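Local atomic coordinates of phospholyase (PDB entry 5G4I), a protein that catalyses pyridoxal-phosphate-dependent cleavage of phosphoethanolamine into acetaldehyde, ammonia and phosphate, although it is a homologue of class III transaminases. Residues G136-L141 with A208-S213; V248-V253 with W265-F270; N285-G290 with P316-A321. One frame throughout, in Å; residues are numbered along the deposited sequence.

Interaction 1. Residues G136-L141 with A208-S213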
loop_
_atom_site.group_PDB
_atom_site.type_symbol
_atom_site.label_atom_id
_atom_site.label_comp_id
_atom_site.label_asym_id
_atom_site.label_seq_id
_atom_site.Cartn_x
_atom_site.Cartn_y
_atom_site.Cartn_z
ATOM N N GLY A 136 14.984 19.541 -4.117
ATOM C CA GLY A 136 15.583 20.214 -2.942
ATOM C C GLY A 136 14.642 21.188 -2.229
ATOM O O GLY A 136 15.073 21.958 -1.323
ATOM N N ASN A 137 13.352 21.180 -2.603
ATOM C CA ASN A 137 12.307 22.000 -2.060
ATOM C C ASN A 137 11.237 21.134 -1.357
ATOM O O ASN A 137 11.166 19.894 -1.599
ATOM C CB ASN A 137 11.603 22.845 -3.175
ATOM C CG ASN A 137 12.508 23.841 -3.888
ATOM O OD1 ASN A 137 12.328 24.169 -5.116
ATOM N ND2 ASN A 137 13.489 24.291 -3.183
ATOM N N THR A 138 10.399 21.729 -0.520
ATOM C CA THR A 138 9.295 20.987 0.140
ATOM C C THR A 138 7.911 21.545 -0.157
ATOM O O THR A 138 6.854 20.885 0.194
ATOM C CB THR A 138 9.447 21.005 1.693
ATOM O OG1 THR A 138 9.625 22.400 2.148
ATOM C CG2 THR A 138 10.637 20.202 2.130
ATOM N N GLY A 139 7.737 22.730 -0.768
ATOM C CA GLY A 139 6.431 23.310 -0.962
ATOM C C GLY A 139 5.474 22.538 -1.891
ATOM O O GLY A 139 5.928 22.000 -2.913
ATOM N N VAL A 140 4.199 22.443 -1.458
ATOM C CA VAL A 140 3.164 21.741 -2.232
ATOM C C VAL A 140 2.032 22.673 -2.590
ATOM O O VAL A 140 1.414 23.327 -1.700
ATOM C CB VAL A 140 2.650 20.515 -1.440
ATOM C CG1 VAL A 140 1.460 19.839 -2.172
ATOM C CG2 VAL A 140 3.751 19.528 -1.162
ATOM N N LEU A 141 1.634 22.734 -3.876
ATOM C CA LEU A 141 0.407 23.394 -4.342
ATOM C C LEU A 141 -0.656 22.332 -4.635
ATOM O O LEU A 141 -0.372 21.397 -5.414
ATOM C CB LEU A 141 0.712 24.189 -5.634
ATOM C CG LEU A 141 1.700 25.368 -5.518
ATOM C CD1 LEU A 141 1.975 25.924 -6.909
ATOM C CD2 LEU A 141 1.241 26.472 -4.639
ATOM N N ALA A 208 8.824 31.862 2.926
ATOM C CA ALA A 208 8.870 31.009 4.128
ATOM C C ALA A 208 9.971 29.942 4.128
ATOM O O ALA A 208 10.075 29.197 5.111
ATOM C CB ALA A 208 7.492 30.429 4.360
ATOM N N GLY A 209 10.744 29.770 3.088
ATOM C CA GLY A 209 11.834 28.851 2.998
ATOM C C GLY A 209 11.500 27.426 2.575
ATOM O O GLY A 209 12.401 26.585 2.500
ATOM N N HIS A 210 10.271 27.214 2.091
ATOM C CA HIS A 210 9.927 25.893 1.544
ATOM C C HIS A 210 10.253 25.714 0.087
ATOM O O HIS A 210 10.491 24.594 -0.399
ATOM C CB HIS A 210 8.426 25.627 1.735
ATOM C CG HIS A 210 7.893 25.948 3.098
ATOM N ND1 HIS A 210 8.208 25.256 4.243
ATOM C CD2 HIS A 210 7.077 26.941 3.469
ATOM C CE1 HIS A 210 7.593 25.818 5.265
ATOM N NE2 HIS A 210 6.880 26.823 4.820
ATOM N N GLY A 211 10.249 26.798 -0.709
ATOM C CA GLY A 211 10.363 26.690 -2.123
ATOM C C GLY A 211 9.174 25.910 -2.725
ATOM O O GLY A 211 8.200 25.648 -2.006
ATOM N N VAL A 212 9.250 25.579 -4.006
ATOM C CA VAL A 212 8.143 24.805 -4.647
ATOM C C VAL A 212 8.718 23.453 -5.083
ATOM O O VAL A 212 9.607 23.337 -5.960
ATOM C CB VAL A 212 7.576 25.562 -5.875
ATOM C CG1 VAL A 212 6.436 24.713 -6.507
ATOM C CG2 VAL A 212 7.083 26.944 -5.480
ATOM N N SER A 213 8.153 22.349 -4.514
ATOM C CA SER A 213 8.465 20.983 -4.933
ATOM C C SER A 213 7.487 20.501 -6.075
ATOM O O SER A 213 7.945 20.017 -7.100
ATOM C CB SER A 213 8.430 20.001 -3.732
ATOM O OG SER A 213 8.786 18.682 -4.170
HETATM O O HOH W 1 13.916 25.022 -0.224
HETATM O O HOH W 2 12.460 23.230 2.038
HETATM O O HOH W 3 9.521 23.038 4.770
#
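Rotation about the CA-CB bond of N137 sets CG anti to its own carbonyl carbon (chi1 -63°), which brings CG to 3.7 Å from V212 N, beside the backbone of G211 and V212. In T138 the same rotation puts OG1 between the backbone N and the carbonyl carbon (chi1 52°), and there OG1 lies 3.5 Å from H210 CB. The side chains of T138 and H210 cross obliquely; a water joins them, 2.7 Å from T138 OG1 and in the plane of the imidazole at the edge that carries H210 ND1.

The backbone grip centres on H210 O. T138 N donates to it over 2.9 Å, nearly straight at 165° and in the carbonyl plane, while G139 N adds a weak bond. A second water accepts from N137 ND2 at 3.1 Å and may also give a weak bond to H210 O. An alanine in place of N137 would probably leave that water without its amide donor and open a gap beside the backbone of G211 and V212.

Two glycines suit the close passage of the chains. G139 CA lies 3.1 Å from G211 O in a CH...O contact, and any CB on G139 would collide with that oxygen. G211 has positive phi, and a CB there would run into N137 ND2. S213 N then donates to G139 O over 2.8 Å, and backbone bonds of G139 and L141 to V214 continue the pairing.

Both segments follow helices, 120-135 and 187-207, the second of which ends in a Schellman motif at G209. They lead into the adjacent parallel strands 140-143 and 214-217, the helix-then-strand connection characteristic of the alpha/beta large domain of fold-type I pyridoxal-phosphate enzymes.

Interaction 2. Residues V248-V253 with W265-F270. With PLP (pyridoxal-5'-phosphate), chain C.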
loop_
_atom_site.group_PDB
_atom_site.type_symbol
_atom_site.label_atom_id
_atom_site.label_comp_id
_atom_site.label_asym_id
_atom_site.label_seq_id
_atom_site.Cartn_x
_atom_site.Cartn_y
_atom_site.Cartn_z
ATOM N N VAL A 248 5.446 18.798 -11.902
ATOM C CA VAL A 248 3.980 18.588 -11.997
ATOM C C VAL A 248 3.641 17.105 -11.855
ATOM O O VAL A 248 4.228 16.254 -12.573
ATOM C CB VAL A 248 3.427 19.113 -13.345
ATOM C CG1 VAL A 248 1.910 18.784 -13.441
ATOM C CG2 VAL A 248 3.688 20.622 -13.481
ATOM N N ILE A 249 2.707 16.788 -10.920
ATOM C CA ILE A 249 2.201 15.428 -10.722
ATOM C C ILE A 249 0.696 15.429 -11.177
ATOM O O ILE A 249 -0.131 16.116 -10.569
ATOM C CB ILE A 249 2.254 14.888 -9.275
ATOM C CG1 ILE A 249 3.695 14.944 -8.671
ATOM C CG2 ILE A 249 1.729 13.415 -9.219
ATOM C CD1 ILE A 249 3.707 14.788 -7.167
ATOM N N SER A 250 0.362 14.582 -12.188
ATOM C CA SER A 250 -1.081 14.284 -12.468
ATOM C C SER A 250 -1.503 13.039 -11.710
ATOM O O SER A 250 -0.936 11.934 -12.017
ATOM C CB SER A 250 -1.338 14.080 -13.970
ATOM O OG SER A 250 -2.728 13.886 -14.211
ATOM N N ASP A 251 -2.492 13.191 -10.816
ATOM C CA ASP A 251 -3.089 12.053 -10.071
ATOM C C ASP A 251 -4.243 11.548 -10.964
ATOM O O ASP A 251 -5.239 12.229 -11.124
ATOM C CB ASP A 251 -3.570 12.548 -8.719
ATOM C CG ASP A 251 -4.272 11.480 -7.896
ATOM O OD1 ASP A 251 -4.725 10.489 -8.474
ATOM O OD2 ASP A 251 -4.451 11.711 -6.661
ATOM N N GLU A 252 -3.990 10.368 -11.580
ATOM C CA GLU A 252 -4.921 9.708 -12.524
ATOM C C GLU A 252 -5.761 8.672 -11.864
ATOM O O GLU A 252 -6.399 7.863 -12.579
ATOM C CB GLU A 252 -4.153 9.136 -13.707
ATOM C CG GLU A 252 -3.489 10.186 -14.570
ATOM C CD GLU A 252 -4.410 10.977 -15.480
ATOM O OE1 GLU A 252 -5.515 10.481 -15.770
ATOM O OE2 GLU A 252 -3.977 12.070 -15.906
ATOM N N VAL A 253 -5.880 8.671 -10.550
ATOM C CA VAL A 253 -6.717 7.624 -9.898
ATOM C C VAL A 253 -8.149 7.732 -10.319
ATOM O O VAL A 253 -8.784 6.628 -10.548
ATOM C CB VAL A 253 -6.537 7.658 -8.328
ATOM C CG1 VAL A 253 -7.510 6.700 -7.676
ATOM C CG2 VAL A 253 -5.119 7.364 -7.948
ATOM N N TRP A 265 -5.489 9.293 -20.494
ATOM C CA TRP A 265 -5.156 9.990 -19.230
ATOM C C TRP A 265 -5.833 11.334 -19.220
ATOM O O TRP A 265 -5.874 12.053 -20.249
ATOM C CB TRP A 265 -3.613 10.157 -19.097
ATOM C CG TRP A 265 -2.898 8.790 -19.269
ATOM C CD1 TRP A 265 -2.151 8.385 -20.341
ATOM C CD2 TRP A 265 -3.061 7.613 -18.484
ATOM N NE1 TRP A 265 -1.781 7.084 -20.260
ATOM C CE2 TRP A 265 -2.372 6.571 -19.109
ATOM C CE3 TRP A 265 -3.726 7.355 -17.240
ATOM C CZ2 TRP A 265 -2.325 5.260 -18.577
ATOM C CZ3 TRP A 265 -3.649 6.069 -16.719
ATOM C CH2 TRP A 265 -2.985 5.036 -17.384
ATOM N N GLY A 266 -6.430 11.690 -18.087
ATOM C CA GLY A 266 -7.037 13.005 -17.923
ATOM C C GLY A 266 -6.148 14.192 -18.180
ATOM O O GLY A 266 -6.693 15.256 -18.642
ATOM N N TYR A 267 -4.842 14.096 -17.907
ATOM C CA TYR A 267 -3.972 15.307 -18.158
ATOM C C TYR A 267 -4.013 15.739 -19.587
ATOM O O TYR A 267 -3.676 16.881 -19.926
ATOM C CB TYR A 267 -2.563 15.119 -17.642
ATOM C CG TYR A 267 -1.664 14.160 -18.452
ATOM C CD1 TYR A 267 -1.049 14.550 -19.652
ATOM C CD2 TYR A 267 -1.399 12.821 -18.022
ATOM C CE1 TYR A 267 -0.217 13.717 -20.351
ATOM C CE2 TYR A 267 -0.601 11.993 -18.777
ATOM C CZ TYR A 267 -0.034 12.457 -19.943
ATOM O OH TYR A 267 0.845 11.611 -20.689
ATOM N N GLN A 268 -4.395 14.828 -20.518
ATOM C CA GLN A 268 -4.411 15.090 -21.966
ATOM C C GLN A 268 -5.525 16.065 -22.294
ATOM O O GLN A 268 -5.520 16.579 -23.471
ATOM C CB GLN A 268 -4.555 13.700 -22.765
ATOM C CG GLN A 268 -3.341 12.802 -22.618
ATOM C CD GLN A 268 -3.447 11.322 -23.045
ATOM O OE1 GLN A 268 -4.434 10.779 -22.911
ATOM N NE2 GLN A 268 -2.322 10.724 -23.447
ATOM N N MET A 269 -6.496 16.359 -21.426
ATOM C CA MET A 269 -7.447 17.501 -21.632
ATOM C C MET A 269 -6.749 18.854 -21.640
ATOM O O MET A 269 -7.407 19.844 -22.137
ATOM C CB MET A 269 -8.571 17.470 -20.593
ATOM C CG MET A 269 -9.438 16.238 -20.532
ATOM S SD MET A 269 -10.785 16.254 -19.365
ATOM C CE MET A 269 -9.942 16.277 -17.745
ATOM N N PHE A 270 -5.504 18.958 -21.193
ATOM C CA PHE A 270 -4.733 20.206 -21.114
ATOM C C PHE A 270 -3.521 20.076 -21.981
ATOM O O PHE A 270 -3.026 18.968 -22.341
ATOM C CB PHE A 270 -4.384 20.437 -19.640
ATOM C CG PHE A 270 -5.603 20.347 -18.698
ATOM C CD1 PHE A 270 -6.549 21.354 -18.668
ATOM C CD2 PHE A 270 -5.801 19.266 -17.839
ATOM C CE1 PHE A 270 -7.667 21.310 -17.849
ATOM C CE2 PHE A 270 -6.929 19.196 -17.065
ATOM C CZ PHE A 270 -7.850 20.206 -17.026
HETATM N N1 PLP C . -6.149 10.075 -5.240
HETATM C C2 PLP C . -7.385 10.090 -5.795
HETATM C C2A PLP C . -7.737 11.140 -6.816
HETATM C C3 PLP C . -8.392 9.073 -5.402
HETATM O O3 PLP C . -9.640 9.067 -5.946
HETATM C C4 PLP C . -7.988 8.067 -4.394
HETATM C C4A PLP C . -8.923 7.013 -3.938
HETATM C C5 PLP C . -6.607 8.160 -3.864
HETATM C C6 PLP C . -5.764 9.169 -4.324
HETATM C C5A PLP C . -6.117 7.170 -2.832
HETATM O O4P PLP C . -6.349 5.842 -3.298
HETATM P P PLP C . -6.185 4.587 -2.303
HETATM O O1P PLP C . -7.452 4.604 -1.483
HETATM O O2P PLP C . -6.058 3.401 -3.230
HETATM O O3P PLP C . -4.932 4.904 -1.522
#
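E252 sends its carboxylate against the start of the 3-10 turn 266-269 and stands at about a right angle to W265, the carboxylate and indole planes being 80° apart. OE1 lies in the indole plane at the ring's edge. A bend at chi2 (-75°) turns CD back, and the two oxygens take the turn's first N-H groups: G266 N reaches E252 OE1 at 2.8 Å on the syn side, and Y267 N reaches E252 OE2 at 3.0 Å on the syn lone pair. S250 OG donates to E252 OE2 from above the carboxylate plane, and S255 OG bonds to OE1; these four partners of the buried carboxylate are consistent with its being ionised. The edge of the Y267 ring also faces it, with Y267 CD2 3.4 Å from E252 OE2.

Between S250 and E252, at the end of strand 247-251, D251 points the other way, toward the cofactor, as the aspartate of fold-type I enzymes does. D251 OD2 lies 2.8 Å from PLP N1, and OD1 accepts from V253 N in an Asx turn. V253, a branched apolar residue, sets CG1 3.4 Å from PLP C3. The indole, remote from the cofactor, stacks on F107 and gives its NE1 proton to K106 O.

Interaction 3. Residues N285-G290 with P316-A321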
loop_
_atom_site.group_PDB
_atom_site.type_symbol
_atom_site.label_atom_id
_atom_site.label_comp_id
_atom_site.label_asym_id
_atom_site.label_seq_id
_atom_site.Cartn_x
_atom_site.Cartn_y
_atom_site.Cartn_z
ATOM N N ASN A 285 -8.854 -4.095 -11.574
ATOM C CA ASN A 285 -10.279 -4.508 -11.433
ATOM C C ASN A 285 -10.753 -4.711 -9.992
ATOM O O ASN A 285 -11.807 -5.320 -9.780
ATOM C CB ASN A 285 -10.660 -5.719 -12.268
ATOM C CG ASN A 285 -12.116 -5.621 -12.800
ATOM O OD1 ASN A 285 -12.487 -4.574 -13.345
ATOM N ND2 ASN A 285 -12.899 -6.699 -12.706
ATOM N N GLY A 286 -9.928 -4.311 -9.038
ATOM C CA GLY A 286 -10.129 -4.627 -7.574
ATOM C C GLY A 286 -8.952 -5.288 -6.893
ATOM O O GLY A 286 -8.887 -5.302 -5.649
ATOM N N HIS A 287 -7.974 -5.750 -7.669
ATOM C CA HIS A 287 -6.675 -6.249 -7.111
ATOM C C HIS A 287 -5.902 -5.041 -6.563
ATOM O O HIS A 287 -5.906 -3.935 -7.208
ATOM C CB HIS A 287 -5.868 -6.928 -8.196
ATOM C CG HIS A 287 -4.789 -7.836 -7.654
ATOM N ND1 HIS A 287 -5.057 -9.113 -7.141
ATOM C CD2 HIS A 287 -3.458 -7.650 -7.450
ATOM C CE1 HIS A 287 -3.950 -9.645 -6.671
ATOM N NE2 HIS A 287 -2.951 -8.793 -6.880
ATOM N N PRO A 288 -5.120 -5.130 -5.479
ATOM C CA PRO A 288 -4.418 -3.910 -4.959
ATOM C C PRO A 288 -3.152 -3.592 -5.788
ATOM O O PRO A 288 -2.181 -4.328 -5.675
ATOM C CB PRO A 288 -4.113 -4.311 -3.476
ATOM C CG PRO A 288 -4.992 -5.545 -3.162
ATOM C CD PRO A 288 -5.048 -6.248 -4.504
ATOM N N ILE A 289 -3.277 -2.624 -6.654
ATOM C CA ILE A 289 -2.167 -2.225 -7.567
ATOM C C ILE A 289 -2.259 -0.670 -7.666
ATOM O O ILE A 289 -3.364 -0.099 -7.796
ATOM C CB ILE A 289 -2.248 -2.824 -9.000
ATOM C CG1 ILE A 289 -2.566 -4.302 -9.049
ATOM C CG2 ILE A 289 -0.967 -2.535 -9.797
ATOM C CD1 ILE A 289 -2.824 -4.830 -10.450
ATOM N N GLY A 290 -1.060 -0.035 -7.663
ATOM C CA GLY A 290 -0.881 1.344 -8.052
ATOM C C GLY A 290 0.428 1.489 -8.832
ATOM O O GLY A 290 1.154 0.539 -9.047
ATOM N N PRO A 316 4.096 -11.477 -9.862
ATOM C CA PRO A 316 3.552 -11.953 -11.076
ATOM C C PRO A 316 1.988 -11.971 -11.154
ATOM O O PRO A 316 1.421 -11.854 -12.234
ATOM C CB PRO A 316 4.076 -13.427 -11.157
ATOM C CG PRO A 316 5.295 -13.441 -10.291
ATOM C CD PRO A 316 5.011 -12.451 -9.218
ATOM N N VAL A 317 1.330 -12.189 -9.981
ATOM C CA VAL A 317 -0.130 -12.252 -9.929
ATOM C C VAL A 317 -0.810 -10.849 -10.124
ATOM O O VAL A 317 -1.712 -10.655 -10.947
ATOM C CB VAL A 317 -0.608 -12.966 -8.657
ATOM C CG1 VAL A 317 -2.111 -12.854 -8.530
ATOM C CG2 VAL A 317 -0.175 -14.414 -8.720
ATOM N N SER A 318 -0.272 -9.831 -9.417
ATOM C CA SER A 318 -0.633 -8.439 -9.684
ATOM C C SER A 318 -0.388 -8.046 -11.157
ATOM O O SER A 318 -1.259 -7.405 -11.768
ATOM C CB SER A 318 0.166 -7.492 -8.760
ATOM O OG SER A 318 -0.251 -7.635 -7.395
ATOM N N SER A 319 0.756 -8.462 -11.696
ATOM C CA SER A 319 1.074 -8.170 -13.112
ATOM C C SER A 319 0.064 -8.841 -14.039
ATOM O O SER A 319 -0.368 -8.223 -15.038
ATOM C CB SER A 319 2.501 -8.608 -13.406
ATOM O OG SER A 319 3.470 -7.935 -12.562
ATOM N N ALA A 320 -0.296 -10.102 -13.776
ATOM C CA ALA A 320 -1.321 -10.839 -14.582
ATOM C C ALA A 320 -2.662 -10.096 -14.550
ATOM O O ALA A 320 -3.370 -9.958 -15.573
ATOM C CB ALA A 320 -1.423 -12.301 -14.126
ATOM N N ALA A 321 -3.102 -9.635 -13.339
ATOM C CA ALA A 321 -4.319 -8.859 -13.188
ATOM C C ALA A 321 -4.325 -7.563 -14.034
ATOM O O ALA A 321 -5.277 -7.269 -14.804
ATOM C CB ALA A 321 -4.535 -8.502 -11.747
HETATM O O HOH W 4 0.345 -5.202 -6.265
#
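H287 turns its ring edge toward S318 on helix 316-331. CG stands anti to the backbone N (chi1 -161°), beside the carbonyl carbon. At the ring edge S318 OG lies near the ring plane, 3.0 Å from H287 NE2 and 3.2 Å from H287 CD2. The hydrogen bond from NE2 is weak, because its angle at the hydrogen is only 124°.

S318 OG, anti to its carbonyl carbon, also meets a water at 2.7 Å, and that water donates to P288 O at the same distance. A serine suits this place: its short hydroxyl can serve both the imidazole and the water from within a helix.

The ring is hemmed in by small and apolar groups. P288 CD lies 3.5 Å above one face of the H287 ring, offset toward the rim, and the side chains of V317 and H287 cross at about a right angle, V317 CG1 coming near H287 CE1. A321 offers only a methyl, and its CB stays 4.1 Å from H287 CB, a spacing that a small residue allows.

I289 adds the other apolar part of the contact. Its CG1 lies in the plane of the imidazole at the edge, and the extended side chain carries CD1 onward to 3.3 Å from S318 O, with A321 CB 4.3 Å from that same CD1.

Across the subunit interface H287 meets H287 of the second subunit with the ring planes at about 80°, and P288 of that subunit packs on H287 and S318. The arrangement belongs to the subunit interface of the fold-type I dimer: helix 316-331 follows soon after T311, the residue that reaches the cofactor of the partner subunit.

In the fold
The three contacts follow one another along the chain without overlapping. Interactions 1 and 2 share the large mixed sheet: strands 140-143, 214-217 and 247-251 lie side by side and parallel, and the centres of the contacts are about 21 Å apart. Interaction 3 comes after strand 276-279 and leads into strand 290-294, which runs antiparallel to it in that sheet; its centre is about 22 Å from that of interaction 2 and about 34 Å from that of interaction 1. The series thus runs from the peripheral, partly buried end of the domain, through the cofactor beside the buried interaction 2, to the subunit interface, where each chain helps to complete its partner's active site.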